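Local coordinates for protein aspartate aminotransferase (Rhodobacter sphaeroides, PDB 3NRA) that probably catalyses pyridoxal-phosphate-dependent amino transfer between L-aspartate and 2-oxoglutarate, giving oxaloacetate and L-glutamate, at residues G57-F62 with S258-G263; A73-R78 with Y289-L294; A138-V143 with G148-V153. One frame throughout, in Å; residues are numbered along the deposited sequence.

Contact 1: G57-F62 with S258-G263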
loop_
_atom_site.group_PDB
_atom_site.type_symbol
_atom_site.label_atom_id
_atom_site.label_comp_id
_atom_site.label_asym_id
_atom_site.label_seq_id
_atom_site.Cartn_x
_atom_site.Cartn_y
_atom_site.Cartn_z
ATOM N N GLY B 57 11.089 -20.411 9.438
ATOM C CA GLY B 57 11.085 -19.528 10.592
ATOM C C GLY B 57 10.230 -18.281 10.464
ATOM O O GLY B 57 9.874 -17.694 11.470
ATOM N N ALA B 58 9.944 -17.837 9.238
ATOM C CA ALA B 58 9.185 -16.592 9.033
ATOM C C ALA B 58 7.814 -16.640 9.711
ATOM O O ALA B 58 7.450 -15.728 10.424
ATOM C CB ALA B 58 9.029 -16.307 7.559
ATOM N N PHE B 59 7.066 -17.721 9.498
ATOM C CA PHE B 59 5.757 -17.836 10.108
ATOM C C PHE B 59 5.832 -17.875 11.657
ATOM O O PHE B 59 4.963 -17.294 12.350
ATOM C CB PHE B 59 5.003 -19.055 9.595
ATOM C CG PHE B 59 3.669 -19.206 10.206
ATOM C CD1 PHE B 59 2.649 -18.352 9.863
ATOM C CD2 PHE B 59 3.451 -20.129 11.219
ATOM C CE1 PHE B 59 1.403 -18.471 10.471
ATOM C CE2 PHE B 59 2.214 -20.243 11.822
ATOM C CZ PHE B 59 1.203 -19.420 11.459
ATOM N N ASP B 60 6.862 -18.518 12.200
ATOM C CA ASP B 60 7.088 -18.453 13.632
ATOM C C ASP B 60 7.329 -17.004 14.131
ATOM O O ASP B 60 6.807 -16.617 15.176
ATOM C CB ASP B 60 8.248 -19.349 14.045
ATOM C CG ASP B 60 7.903 -20.848 13.948
ATOM O OD1 ASP B 60 6.702 -21.195 13.817
ATOM O OD2 ASP B 60 8.844 -21.664 14.006
ATOM N N LEU B 61 8.078 -16.220 13.365
ATOM C CA LEU B 61 8.313 -14.813 13.712
ATOM C C LEU B 61 7.026 -14.015 13.656
ATOM O O LEU B 61 6.756 -13.204 14.557
ATOM C CB LEU B 61 9.369 -14.179 12.788
ATOM C CG LEU B 61 10.800 -14.689 12.982
ATOM C CD1 LEU B 61 11.748 -14.195 11.802
ATOM C CD2 LEU B 61 11.344 -14.262 14.368
ATOM N N PHE B 62 6.206 -14.290 12.629
ATOM C CA PHE B 62 4.911 -13.633 12.448
ATOM C C PHE B 62 4.007 -13.961 13.647
ATOM O O PHE B 62 3.358 -13.073 14.235
ATOM C CB PHE B 62 4.245 -14.093 11.122
ATOM C CG PHE B 62 2.956 -13.372 10.817
ATOM C CD1 PHE B 62 1.744 -13.806 11.387
ATOM C CD2 PHE B 62 2.959 -12.227 10.058
ATOM C CE1 PHE B 62 0.582 -13.114 11.195
ATOM C CE2 PHE B 62 1.783 -11.537 9.810
ATOM C CZ PHE B 62 0.584 -11.980 10.394
ATOM N N SER B 258 6.609 -12.970 -0.536
ATOM C CA SER B 258 5.682 -12.035 -1.209
ATOM C C SER B 258 4.352 -11.915 -0.466
ATOM O O SER B 258 3.874 -10.836 -0.280
ATOM C CB SER B 258 5.426 -12.444 -2.670
ATOM O OG SER B 258 4.535 -11.517 -3.310
ATOM N N GLY B 259 3.839 -13.026 0.057
ATOM C CA GLY B 259 2.516 -13.048 0.731
ATOM C C GLY B 259 2.406 -12.174 1.980
ATOM O O GLY B 259 1.308 -11.820 2.394
ATOM N N TYR B 260 3.563 -11.837 2.580
ATOM C CA TYR B 260 3.617 -10.918 3.728
ATOM C C TYR B 260 3.638 -9.438 3.314
ATOM O O TYR B 260 3.313 -8.595 4.106
ATOM C CB TYR B 260 4.816 -11.252 4.607
ATOM C CG TYR B 260 4.705 -12.620 5.315
ATOM C CD1 TYR B 260 3.955 -12.768 6.465
ATOM C CD2 TYR B 260 5.413 -13.713 4.863
ATOM C CE1 TYR B 260 3.860 -14.026 7.124
ATOM C CE2 TYR B 260 5.338 -14.967 5.523
ATOM C CZ TYR B 260 4.558 -15.101 6.649
ATOM O OH TYR B 260 4.479 -16.327 7.306
ATOM N N ARG B 261 4.025 -9.153 2.062
ATOM C CA ARG B 261 4.011 -7.795 1.478
ATOM C C ARG B 261 5.003 -6.796 2.191
ATOM O O ARG B 261 4.577 -5.842 2.862
ATOM C CB ARG B 261 2.584 -7.237 1.426
ATOM C CG ARG B 261 2.390 -6.026 0.407
ATOM C CD ARG B 261 1.724 -6.492 -0.885
ATOM N NE ARG B 261 2.499 -7.525 -1.544
ATOM C CZ ARG B 261 3.508 -7.324 -2.385
ATOM N NH1 ARG B 261 3.829 -6.112 -2.812
ATOM N NH2 ARG B 261 4.181 -8.366 -2.824
ATOM N N LEU B 262 6.315 -7.022 1.987
ATOM C CA LEU B 262 7.357 -6.260 2.653
ATOM C C LEU B 262 8.423 -5.834 1.687
ATOM O O LEU B 262 8.802 -6.590 0.802
ATOM C CB LEU B 262 8.000 -7.085 3.791
ATOM C CG LEU B 262 7.026 -7.488 4.883
ATOM C CD1 LEU B 262 7.566 -8.677 5.629
ATOM C CD2 LEU B 262 6.746 -6.289 5.817
ATOM N N GLY B 263 8.865 -4.583 1.822
ATOM C CA GLY B 263 10.008 -4.088 1.105
ATOM C C GLY B 263 10.693 -3.080 1.948
ATOM O O GLY B 263 10.169 -2.674 2.993
#
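Tyr260 reaches across to helix 58-68 and lays the outer end of its ring and its hydroxyl against the first turn, where Ala58, Phe59 and Phe62 receive it. The hydroxyl end goes to Phe59: Tyr260 OH lies 3.4 Å from Phe59 CA and 3.6 Å from Phe59 CB, and it sits at the edge of the Phe59 ring, in the ring plane, with the two side chains crossing at about a right angle. Phe62 meets the same tyrosine farther back along its ring. Here Phe62 CD2 touches Tyr260 CE1 at 3.6 Å, and with planes inclined at 42° and centroids 5.6 Å apart the pair is an oblique aromatic contact. Ala58 fills in more loosely, its CB 4.4 Å from Tyr260 CE2. What brings the ring to the helix is the tyrosine's first torsion: CG lies opposite the carbonyl carbon (chi1 -67°), sending the ring out from the short 3-10 segment 258-260. On the helix side, Gly57 occupies the N-cap position, in a backbone conformation where a CB would jam against the preceding carbonyl O. Farther out lies the dimer interface: Phe62 stacks on Phe62 of the second subunit, and Tyr260 makes an edge-to-face pair with Tyr289 of that subunit. The next residue, Arg261, gives NH1 to the phosphate oxygen OP3 of the pyridoxal-phosphate-modified lysine at position 253, the cofactor-bearing residue of this aminotransferase. Between these two segments the fit is one of shape; the tyrosine's backbone O is held by Ser290 OG. No hydrogen bond joins the segments, so van der Waals and aromatic contact hold them together, while the charged chemistry belongs to the neighbouring arginine at the cofactor phosphate.

Contact 2: A73-R78 with Y289-L294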
loop_
_atom_site.group_PDB
_atom_site.type_symbol
_atom_site.label_atom_id
_atom_site.label_comp_id
_atom_site.label_asym_id
_atom_site.label_seq_id
_atom_site.Cartn_x
_atom_site.Cartn_y
_atom_site.Cartn_z
ATOM N N ALA B 73 1.369 -4.651 16.216
ATOM C CA ALA B 73 0.271 -4.283 15.330
ATOM C C ALA B 73 0.392 -2.847 14.884
ATOM O O ALA B 73 0.035 -2.530 13.742
ATOM C CB ALA B 73 -1.075 -4.490 16.035
ATOM N N TYR B 74 0.866 -1.971 15.802
ATOM C CA TYR B 74 1.096 -0.558 15.496
ATOM C C TYR B 74 2.602 -0.205 15.542
ATOM O O TYR B 74 3.328 -0.599 16.472
ATOM C CB TYR B 74 0.300 0.333 16.466
ATOM C CG TYR B 74 -1.198 0.299 16.215
ATOM C CD1 TYR B 74 -2.001 -0.700 16.768
ATOM C CD2 TYR B 74 -1.805 1.260 15.426
ATOM C CE1 TYR B 74 -3.394 -0.731 16.518
ATOM C CE2 TYR B 74 -3.149 1.248 15.184
ATOM C CZ TYR B 74 -3.953 0.262 15.743
ATOM O OH TYR B 74 -5.295 0.275 15.469
ATOM N N THR B 75 3.069 0.478 14.509
ATOM C CA THR B 75 4.485 0.893 14.388
ATOM C C THR B 75 4.496 2.303 13.867
ATOM O O THR B 75 3.457 2.797 13.374
ATOM C CB THR B 75 5.268 0.042 13.339
ATOM O OG1 THR B 75 4.878 0.436 12.005
ATOM C CG2 THR B 75 5.036 -1.474 13.533
ATOM N N GLU B 76 5.668 2.941 13.930
ATOM C CA GLU B 76 5.900 4.208 13.262
ATOM C C GLU B 76 5.593 4.021 11.798
ATOM O O GLU B 76 5.745 2.919 11.286
ATOM C CB GLU B 76 7.368 4.646 13.460
ATOM C CG GLU B 76 7.645 5.234 14.867
ATOM C CD GLU B 76 9.113 5.600 15.122
ATOM O OE1 GLU B 76 9.855 5.909 14.149
ATOM O OE2 GLU B 76 9.514 5.629 16.330
ATOM N N TYR B 77 5.157 5.074 11.120
ATOM C CA TYR B 77 4.813 4.972 9.672
ATOM C C TYR B 77 5.979 4.461 8.828
ATOM O O TYR B 77 5.781 3.656 7.931
ATOM C CB TYR B 77 4.329 6.320 9.092
ATOM C CG TYR B 77 3.133 6.941 9.780
ATOM C CD1 TYR B 77 1.978 6.217 10.009
ATOM C CD2 TYR B 77 3.158 8.285 10.186
ATOM C CE1 TYR B 77 0.876 6.791 10.632
ATOM C CE2 TYR B 77 2.062 8.866 10.826
ATOM C CZ TYR B 77 0.927 8.121 11.036
ATOM O OH TYR B 77 -0.161 8.686 11.679
ATOM N N ARG B 78 7.191 4.898 9.144
ATOM C CA ARG B 78 8.412 4.403 8.434
ATOM C C ARG B 78 8.849 2.959 8.786
ATOM O O ARG B 78 9.758 2.419 8.155
ATOM C CB ARG B 78 9.579 5.363 8.647
ATOM C CG ARG B 78 10.153 5.392 10.026
ATOM C CD ARG B 78 11.153 6.536 10.190
ATOM N NE ARG B 78 10.516 7.851 10.169
ATOM C CZ ARG B 78 11.115 8.996 10.521
ATOM N NH1 ARG B 78 12.404 9.019 10.919
ATOM N NH2 ARG B 78 10.418 10.137 10.484
ATOM N N TYR B 289 2.033 -6.692 11.694
ATOM C CA TYR B 289 2.379 -8.071 11.990
ATOM C C TYR B 289 3.375 -8.619 10.984
ATOM O O TYR B 289 4.324 -9.322 11.365
ATOM C CB TYR B 289 1.139 -8.964 12.034
ATOM C CG TYR B 289 0.148 -8.648 13.170
ATOM C CD1 TYR B 289 0.581 -8.381 14.454
ATOM C CD2 TYR B 289 -1.218 -8.674 12.947
ATOM C CE1 TYR B 289 -0.314 -8.099 15.459
ATOM C CE2 TYR B 289 -2.125 -8.418 13.967
ATOM C CZ TYR B 289 -1.674 -8.111 15.199
ATOM O OH TYR B 289 -2.558 -7.840 16.200
ATOM N N SER B 290 3.190 -8.270 9.703
ATOM C CA SER B 290 4.119 -8.703 8.636
ATOM C C SER B 290 5.533 -8.297 8.945
ATOM O O SER B 290 6.463 -9.048 8.672
ATOM C CB SER B 290 3.715 -8.131 7.265
ATOM O OG SER B 290 2.612 -8.819 6.731
ATOM N N GLN B 291 5.706 -7.106 9.520
ATOM C CA GLN B 291 7.048 -6.545 9.727
ATOM C C GLN B 291 7.952 -7.496 10.507
ATOM O O GLN B 291 9.110 -7.668 10.158
ATOM C CB GLN B 291 6.966 -5.191 10.410
ATOM C CG GLN B 291 6.505 -4.059 9.481
ATOM C CD GLN B 291 6.545 -2.721 10.157
ATOM O OE1 GLN B 291 7.541 -2.376 10.781
ATOM N NE2 GLN B 291 5.443 -1.949 10.059
ATOM N N ALA B 292 7.362 -8.195 11.490
ATOM C CA ALA B 292 8.056 -9.138 12.328
ATOM C C ALA B 292 8.861 -10.191 11.573
ATOM O O ALA B 292 9.854 -10.654 12.109
ATOM C CB ALA B 292 7.027 -9.867 13.330
ATOM N N VAL B 293 8.432 -10.602 10.356
ATOM C CA VAL B 293 9.185 -11.643 9.624
ATOM C C VAL B 293 10.573 -11.146 9.184
ATOM O O VAL B 293 11.488 -11.959 8.993
ATOM C CB VAL B 293 8.433 -12.217 8.388
ATOM C CG1 VAL B 293 7.019 -12.709 8.786
ATOM C CG2 VAL B 293 8.388 -11.194 7.251
ATOM N N LEU B 294 10.732 -9.824 9.074
ATOM C CA LEU B 294 12.008 -9.220 8.703
ATOM C C LEU B 294 13.084 -9.376 9.753
ATOM O O LEU B 294 14.256 -9.193 9.443
ATOM C CB LEU B 294 11.834 -7.714 8.391
ATOM C CG LEU B 294 10.928 -7.390 7.195
ATOM C CD1 LEU B 294 10.666 -5.899 7.109
ATOM C CD2 LEU B 294 11.562 -7.910 5.897
#
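Thr75 OG1 serves two partners at once, as donor to one and acceptor from the other. It donates to the backbone carbonyl of the next residue, with Thr75 OG1 2.7 Å from Glu76 O and lying above the carbonyl plane, 35° out of it, rather than on a lone pair. At the same time it accepts from across the contact: Gln291 NE2 stands 3.1 Å from Thr75 OG1, in a fairly straight bond of 157° at the hydrogen, tilted only slightly from the amide plane. The hydroxyl is set for this by chi1 of 74°, which tucks OG1 between the backbone N and the carbonyl carbon and leaves the methyl above the plane of the amide, nearest its nitrogen, with Thr75 CG2 3.5 Å from Gln291 NE2. Gln291 arrives from the opposite direction on a chain extended beyond CG. Replacing Thr75 with a valine would probably leave Gln291 NE2 without this acceptor and take from Glu76 O its side-chain donor. The amide is nevertheless held elsewhere too, since its OE1 accepts from the backbone N of Asp80 and NE2 also gives to Ala286 O. At the other end of the contact the meeting is apolar. Ala73 CB, on the last residue of helix 70-73, packs obliquely on the Tyr289 ring, 3.7 Å from Tyr289 CE1 and equally far from Tyr289 OH. The contact thus joins the loop between helices 70-73 and 81-95 to the short helix 288-291 at the subunit interface, where Tyr289 packs on Pro54 and Tyr74 stacks on His46, both of the second subunit. Chemically, the hydroxyl acts as a bridge, donor to a backbone carbonyl and acceptor from a glutamine amide, so the loop and the helix are coupled by directional bonds, with a small apolar patch beside them.

Contact 3: A138-V143 with G148-V153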
loop_
_atom_site.group_PDB
_atom_site.type_symbol
_atom_site.label_atom_id
_atom_site.label_comp_id
_atom_site.label_asym_id
_atom_site.label_seq_id
_atom_site.Cartn_x
_atom_site.Cartn_y
_atom_site.Cartn_z
ATOM N N ALA B 138 6.144 -1.556 -14.001
ATOM C CA ALA B 138 5.632 -0.372 -13.278
ATOM C C ALA B 138 6.394 0.942 -13.602
ATOM O O ALA B 138 5.876 2.008 -13.372
ATOM C CB ALA B 138 5.620 -0.632 -11.748
ATOM N N ASN B 139 7.611 0.840 -14.131
ATOM C CA ASN B 139 8.522 1.997 -14.211
ATOM C C ASN B 139 7.980 3.123 -15.103
ATOM O O ASN B 139 7.801 4.245 -14.644
ATOM C CB ASN B 139 9.937 1.554 -14.668
ATOM C CG ASN B 139 10.668 0.717 -13.604
ATOM O OD1 ASN B 139 10.093 0.375 -12.591
ATOM N ND2 ASN B 139 11.960 0.405 -13.846
ATOM N N ARG B 140 7.664 2.793 -16.352
ATOM C CA ARG B 140 7.002 3.734 -17.262
ATOM C C ARG B 140 5.681 4.268 -16.693
ATOM O O ARG B 140 5.403 5.493 -16.760
ATOM C CB ARG B 140 6.734 3.075 -18.616
ATOM C CG ARG B 140 6.182 4.062 -19.667
ATOM C CD ARG B 140 5.958 3.441 -21.019
ATOM N NE ARG B 140 5.731 4.496 -22.009
ATOM C CZ ARG B 140 5.493 4.308 -23.312
ATOM N NH1 ARG B 140 5.419 3.082 -23.836
ATOM N NH2 ARG B 140 5.339 5.373 -24.106
ATOM N N LYS B 141 4.855 3.351 -16.164
ATOM C CA LYS B 141 3.512 3.715 -15.703
ATOM C C LYS B 141 3.576 4.677 -14.519
ATOM O O LYS B 141 2.721 5.537 -14.371
ATOM C CB LYS B 141 2.704 2.459 -15.307
ATOM C CG LYS B 141 2.315 1.573 -16.451
ATOM C CD LYS B 141 1.514 0.366 -15.962
ATOM C CE LYS B 141 0.961 -0.464 -17.137
ATOM N N LEU B 142 4.565 4.483 -13.648
ATOM C CA LEU B 142 4.774 5.377 -12.533
ATOM C C LEU B 142 5.175 6.777 -12.974
ATOM O O LEU B 142 4.577 7.774 -12.516
ATOM C CB LEU B 142 5.816 4.815 -11.596
ATOM C CG LEU B 142 5.284 3.727 -10.676
ATOM C CD1 LEU B 142 6.433 3.040 -10.010
ATOM C CD2 LEU B 142 4.322 4.326 -9.640
ATOM N N VAL B 143 6.154 6.862 -13.875
ATOM C CA VAL B 143 6.588 8.158 -14.413
ATOM C C VAL B 143 5.416 8.899 -15.034
ATOM O O VAL B 143 5.193 10.066 -14.755
ATOM C CB VAL B 143 7.750 8.008 -15.452
ATOM C CG1 VAL B 143 7.997 9.294 -16.130
ATOM C CG2 VAL B 143 9.069 7.511 -14.723
ATOM N N GLY B 148 5.358 12.944 -15.363
ATOM C CA GLY B 148 6.719 13.099 -15.854
ATOM C C GLY B 148 6.815 12.670 -17.300
ATOM O O GLY B 148 5.911 12.010 -17.819
ATOM N N GLU B 149 7.920 13.031 -17.940
ATOM C CA GLU B 149 8.200 12.657 -19.322
ATOM C C GLU B 149 9.315 11.602 -19.323
ATOM O O GLU B 149 10.460 11.897 -18.948
ATOM C CB GLU B 149 8.655 13.880 -20.083
ATOM C CG GLU B 149 8.890 13.662 -21.582
ATOM C CD GLU B 149 9.628 14.855 -22.259
ATOM O OE1 GLU B 149 9.584 15.999 -21.719
ATOM O OE2 GLU B 149 10.270 14.624 -23.302
HETATM N N MSE B 150 8.992 10.381 -19.731
HETATM C CA MSE B 150 10.024 9.340 -19.878
HETATM C C MSE B 150 10.963 9.698 -21.010
HETATM O O MSE B 150 10.513 10.035 -22.114
HETATM C CB MSE B 150 9.413 7.962 -20.167
HETATM C CG MSE B 150 10.455 6.917 -20.728
HETATM SE SE MSE B 150 9.705 5.147 -20.769
HETATM C CE MSE B 150 8.726 5.381 -22.427
ATOM N N VAL B 151 12.266 9.579 -20.740
ATOM C CA VAL B 151 13.308 9.581 -21.768
ATOM C C VAL B 151 13.914 8.179 -21.757
ATOM O O VAL B 151 14.492 7.766 -20.754
ATOM C CB VAL B 151 14.391 10.639 -21.474
ATOM C CG1 VAL B 151 15.473 10.697 -22.639
ATOM C CG2 VAL B 151 13.743 12.028 -21.259
ATOM N N PRO B 152 13.629 7.373 -22.801
ATOM C CA PRO B 152 14.088 6.000 -22.776
ATOM C C PRO B 152 15.610 5.880 -22.992
ATOM O O PRO B 152 16.208 6.719 -23.625
ATOM C CB PRO B 152 13.334 5.353 -23.936
ATOM C CG PRO B 152 13.020 6.450 -24.852
ATOM C CD PRO B 152 12.798 7.656 -23.992
ATOM N N VAL B 153 16.197 4.875 -22.359
ATOM C CA VAL B 153 17.576 4.502 -22.526
ATOM C C VAL B 153 17.569 3.036 -22.935
ATOM O O VAL B 153 17.059 2.187 -22.197
ATOM C CB VAL B 153 18.332 4.641 -21.214
ATOM C CG1 VAL B 153 19.834 4.259 -21.399
ATOM C CG2 VAL B 153 18.185 6.088 -20.648
#
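Met150, present as selenomethionine, Val143 and Arg140 account for most of the surface covered here, and the first and last of them touch at the outer side of the contact. The terminal methyl of Met150 lies over one face of the Arg140 guanidinium, about 3.0 Å off the plane and nearer its border than its centre. Its approach is tight, with Met150 CE 3.2 Å from Arg140 NE and 3.5 Å from Arg140 CZ. The two side chains cross at about a right angle. Arg140 is stretched out from CG to NE, so its aliphatic part also passes the selenium, and Arg140 CG is 3.8 Å from Met150 SE. Met150, by contrast, bends at its last torsion (chi3 81°), which turns the methyl onto the guanidinium. Arg140 NE also has a long, weak ion pair with Glu144 on the same helix. These residues belong to a beta-alpha-beta crossover: helix 137-145 links the parallel neighbours 128-133 and 149-154, the latter being the outermost strand on that side of the seven-stranded sheet of the large domain in this fold-type I family. Over residues 138-143 the helix axis lies at 143° to that of strand 149-153, roughly antiparallel in sense, and 8.5 Å away at closest. Val143, one turn farther along the helix than Arg140, directs its CB toward the strand. Its CG1, anti to the backbone N (chi1 170°), settles over the backbone where the strand begins, with Val143 CG1 3.9 Å from Met150 N, and the same side chain rests on Val129 of the neighbouring strand. The backbone closes the turn between helix and strand: Gly148 N gives a hydrogen bond of 2.9 Å to Val143 O, five residues earlier. A CB at Gly148 would lie tightly against Val143 CG1.

How the contacts relate
Contacts 1 and 2 form one continuous region, their centres 11 Å apart. Tyr260 O lies 2.7 Å from Ser290 OG, a probable hydrogen bond, and Phe62 CE2 packs on Tyr289 CB at 3.5 Å. Their segments alternate along the chain, so the two loops they close overlap in sequence. Contact 1 is the one tied to the cofactor, through Arg261 and the phosphate of the modified lysine. Contact 3 lies in the sequence between the two segments of both the others, yet its centre is about 31 Å from each of theirs; nearest atoms are about 11 Å from contact 1 and 18 Å from contact 2. All three touch the second subunit.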